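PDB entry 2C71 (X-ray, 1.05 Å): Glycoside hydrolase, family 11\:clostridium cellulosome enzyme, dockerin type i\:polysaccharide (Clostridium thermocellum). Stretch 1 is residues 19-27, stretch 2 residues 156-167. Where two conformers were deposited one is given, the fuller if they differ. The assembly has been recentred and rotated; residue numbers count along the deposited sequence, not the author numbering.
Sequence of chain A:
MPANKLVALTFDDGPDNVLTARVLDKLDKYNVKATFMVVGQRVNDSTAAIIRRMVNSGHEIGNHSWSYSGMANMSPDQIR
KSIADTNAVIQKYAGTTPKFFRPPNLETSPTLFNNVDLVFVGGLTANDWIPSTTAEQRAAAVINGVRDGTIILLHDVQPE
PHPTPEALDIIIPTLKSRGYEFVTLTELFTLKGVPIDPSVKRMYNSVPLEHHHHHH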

# COMPACT_ATOMS: atom_id res chain seq x y z
N LEU A 19 4.85 -9.79 10.99
CA LEU A 19 4.70 -8.34 11.04
C LEU A 19 3.38 -7.87 10.38
O LEU A 19 2.75 -6.94 10.87
CB LEU A 19 5.90 -7.60 10.40
CG LEU A 19 7.03 -7.28 11.41
CD1 LEU A 19 7.70 -8.50 11.96
CD2 LEU A 19 8.00 -6.30 10.79
N THR A 20 2.98 -8.50 9.28
CA THR A 20 1.74 -8.11 8.62
C THR A 20 0.55 -8.41 9.50
O THR A 20 -0.42 -7.66 9.55
CB THR A 20 1.63 -8.77 7.25
OG1 THR A 20 2.78 -8.41 6.46
CG2 THR A 20 0.33 -8.39 6.54
N ALA A 21 0.60 -9.55 10.23
CA ALA A 21 -0.49 -9.90 11.15
C ALA A 21 -0.65 -8.85 12.23
O ALA A 21 -1.78 -8.59 12.66
CB ALA A 21 -0.32 -11.28 11.74
N ARG A 22 0.43 -8.20 12.67
CA ARG A 22 0.28 -7.13 13.65
C ARG A 22 -0.56 -6.00 13.12
O ARG A 22 -1.39 -5.42 13.84
CB ARG A 22 1.65 -6.61 14.11
CG ARG A 22 2.52 -7.59 14.79
CD ARG A 22 3.86 -6.95 15.09
NE ARG A 22 4.72 -7.96 15.63
CZ ARG A 22 6.02 -7.83 15.71
NH1 ARG A 22 6.64 -6.75 15.19
NH2 ARG A 22 6.72 -8.79 16.28
N VAL A 23 -0.34 -5.62 11.85
CA VAL A 23 -1.14 -4.57 11.22
C VAL A 23 -2.57 -5.06 11.05
O VAL A 23 -3.52 -4.32 11.39
CB VAL A 23 -0.54 -4.13 9.90
CG1 VAL A 23 -1.49 -3.23 9.11
CG2 VAL A 23 0.80 -3.39 10.13
N LEU A 24 -2.78 -6.26 10.52
CA LEU A 24 -4.14 -6.77 10.30
C LEU A 24 -4.92 -6.82 11.61
O LEU A 24 -6.12 -6.57 11.61
CB LEU A 24 -4.11 -8.13 9.60
CG LEU A 24 -3.66 -8.08 8.13
CD1 LEU A 24 -3.32 -9.48 7.63
CD2 LEU A 24 -4.73 -7.45 7.23
N ASP A 25 -4.26 -7.18 12.70
CA ASP A 25 -4.94 -7.21 14.01
C ASP A 25 -5.44 -5.84 14.40
O ASP A 25 -6.54 -5.73 14.96
CB ASP A 25 -4.05 -7.79 15.07
CG ASP A 25 -3.80 -9.29 14.93
OD1 ASP A 25 -4.47 -10.00 14.20
OD2 ASP A 25 -2.91 -9.78 15.71
N LYS A 26 -4.66 -4.77 14.19
CA LYS A 26 -5.11 -3.41 14.47
C LYS A 26 -6.30 -3.04 13.59
O LYS A 26 -7.27 -2.42 14.03
CB LYS A 26 -4.01 -2.38 14.25
CG LYS A 26 -2.81 -2.48 15.15
CD LYS A 26 -3.11 -2.27 16.62
CE LYS A 26 -1.87 -2.44 17.45
NZ LYS A 26 -2.09 -2.34 18.86
N LEU A 27 -6.22 -3.38 12.30
CA LEU A 27 -7.31 -3.05 11.38
C LEU A 27 -8.58 -3.78 11.77
O LEU A 27 -9.70 -3.22 11.66
CB LEU A 27 -6.91 -3.32 9.95
CG LEU A 27 -5.66 -2.55 9.48
CD1 LEU A 27 -5.28 -3.04 8.06
CD2 LEU A 27 -5.83 -1.07 9.53
N ASP A 156 4.08 -2.16 6.36
CA ASP A 156 3.77 -3.23 7.34
C ASP A 156 5.03 -3.95 7.72
O ASP A 156 5.10 -4.50 8.83
CB ASP A 156 2.64 -4.16 6.95
CG ASP A 156 2.78 -4.77 5.58
OD1 ASP A 156 3.14 -4.05 4.62
OD2 ASP A 156 2.39 -5.98 5.47
N VAL A 157 6.04 -4.00 6.86
CA VAL A 157 7.23 -4.79 7.09
C VAL A 157 8.47 -3.90 6.92
O VAL A 157 8.66 -3.29 5.87
CB VAL A 157 7.28 -5.97 6.08
CG1 VAL A 157 8.48 -6.86 6.39
CG2 VAL A 157 5.98 -6.81 6.18
N GLN A 158 9.29 -3.85 7.96
CA GLN A 158 10.59 -3.15 8.01
C GLN A 158 11.39 -3.84 9.10
O GLN A 158 10.84 -4.48 9.99
CB GLN A 158 10.44 -1.69 8.42
CG GLN A 158 9.97 -0.77 7.30
CD GLN A 158 11.00 -0.61 6.28
OE1 GLN A 158 12.12 -0.02 6.57
NE2 GLN A 158 10.73 -1.03 5.07
N PRO A 159 12.72 -3.67 9.07
CA PRO A 159 13.53 -4.09 10.22
C PRO A 159 13.03 -3.42 11.50
O PRO A 159 12.62 -2.27 11.50
CB PRO A 159 14.97 -3.64 9.84
CG PRO A 159 14.95 -3.61 8.30
CD PRO A 159 13.55 -3.08 8.00
N GLU A 160 13.15 -4.16 12.60
CA GLU A 160 12.66 -3.65 13.89
C GLU A 160 13.72 -2.89 14.67
O GLU A 160 14.92 -3.04 14.40
CB GLU A 160 12.09 -4.79 14.69
CG GLU A 160 10.87 -5.35 13.94
CD GLU A 160 10.20 -6.50 14.63
OE1 GLU A 160 9.36 -6.27 15.52
OE2 GLU A 160 10.51 -7.64 14.24
N PRO A 161 13.32 -2.04 15.61
CA PRO A 161 11.94 -1.70 16.00
C PRO A 161 11.08 -1.16 14.87
O PRO A 161 11.55 -0.34 14.10
CB PRO A 161 12.10 -0.68 17.12
CG PRO A 161 13.45 -0.89 17.64
CD PRO A 161 14.28 -1.37 16.49
N HIS A 162 9.82 -1.60 14.83
CA HIS A 162 8.92 -1.14 13.80
C HIS A 162 7.51 -0.91 14.38
O HIS A 162 6.58 -1.69 14.12
CB HIS A 162 8.84 -2.13 12.63
CG HIS A 162 8.13 -1.54 11.46
ND1 HIS A 162 8.43 -0.31 10.89
CD2 HIS A 162 7.14 -2.07 10.71
CE1 HIS A 162 7.62 -0.11 9.85
NE2 HIS A 162 6.83 -1.17 9.73
N PRO A 163 7.34 0.18 15.13
CA PRO A 163 6.06 0.41 15.84
C PRO A 163 4.98 1.04 14.97
O PRO A 163 4.15 1.83 15.46
CB PRO A 163 6.46 1.33 16.99
CG PRO A 163 7.61 2.14 16.38
CD PRO A 163 8.40 1.09 15.62
N THR A 164 4.90 0.67 13.69
CA THR A 164 3.80 1.13 12.85
C THR A 164 2.42 0.61 13.31
O THR A 164 1.47 1.39 13.35
CB THR A 164 4.13 0.91 11.40
OG1 THR A 164 5.16 1.85 11.05
CG2 THR A 164 2.88 1.07 10.49
N PRO A 165 2.31 -0.66 13.73
CA PRO A 165 0.99 -1.09 14.26
C PRO A 165 0.54 -0.19 15.42
O PRO A 165 -0.63 0.22 15.49
CB PRO A 165 1.22 -2.55 14.69
CG PRO A 165 2.36 -3.02 13.79
CD PRO A 165 3.26 -1.80 13.66
N GLU A 166 1.46 0.08 16.35
CA GLU A 166 1.13 0.91 17.50
C GLU A 166 0.76 2.34 17.08
O GLU A 166 -0.10 2.99 17.70
CB GLU A 166 2.29 0.84 18.50
CG GLU A 166 2.44 -0.55 19.15
CD GLU A 166 2.86 -1.70 18.22
OE1 GLU A 166 3.74 -1.55 17.34
OE2 GLU A 166 2.26 -2.79 18.40
N ALA A 167 1.37 2.85 16.02
CA ALA A 167 1.00 4.16 15.50
C ALA A 167 -0.47 4.19 15.11
O ALA A 167 -1.13 5.23 15.22
CB ALA A 167 1.88 4.55 14.35
O HOH W 1 4.15 -4.54 11.45
O HOH W 2 5.73 -4.30 13.74
O HOH W 3 9.03 -9.62 15.31
O HOH W 4 0.17 -3.34 20.14

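A helix that packs against a loop and the start of a following helix often does so with few direct polar bonds, supplemented by bridging waters and set among apolar contacts. The contact between residues 19-27 and 156-167 of this family 11 glycoside hydrolase entry follows that pattern, burying 579 Å², with touching residues at least 133 positions apart in sequence.

Two direct hydrogen bonds hold the contact. The hydroxyl OG1 of T20 donates to OD2 of D156 over 2.7 Å, a short bond at a buried site. At the more open margin, R22 extends its nearly straight side chain so that NH1 reaches OE1 of E160 at 2.8 Å. The N-H...O angle of 171° and the approach near the guanidinium plane make this a well-aligned salt bridge.

Four waters add indirect links between the stretches. Water 3 accepts a weak hydrogen bond from R22 NH2 and donates to E160 OE2, so a second, indirect link joins the same two charged groups. Water 2 accepts from R22 NH1 and donates to the carbonyl of H162, while water 1 donates to the carbonyls of L19 and D156, joining two acceptors that could not bond each other. Farther along the helix, K26 NZ and E166 OE2 lie 4.4 Å apart, beyond a salt bridge; water 4 bridges them, with 2.8 Å to each atom.

Side-chain packing accompanies these bonds. L19 points toward the loop, its CD2 lying 3.5 Å from the carbonyl O of Q158, while its CB forms an apolar pair with V157 CG2 at 4.3 Å. P165 presents its ring to successive helix residues: its CG lies 3.7 Å from R22 CB and 4.0 Å from V23 CG2. V23 CG2 also approaches D156 CB at 3.8 Å, placing aliphatic contact beside the buried T20–D156 hydrogen bond.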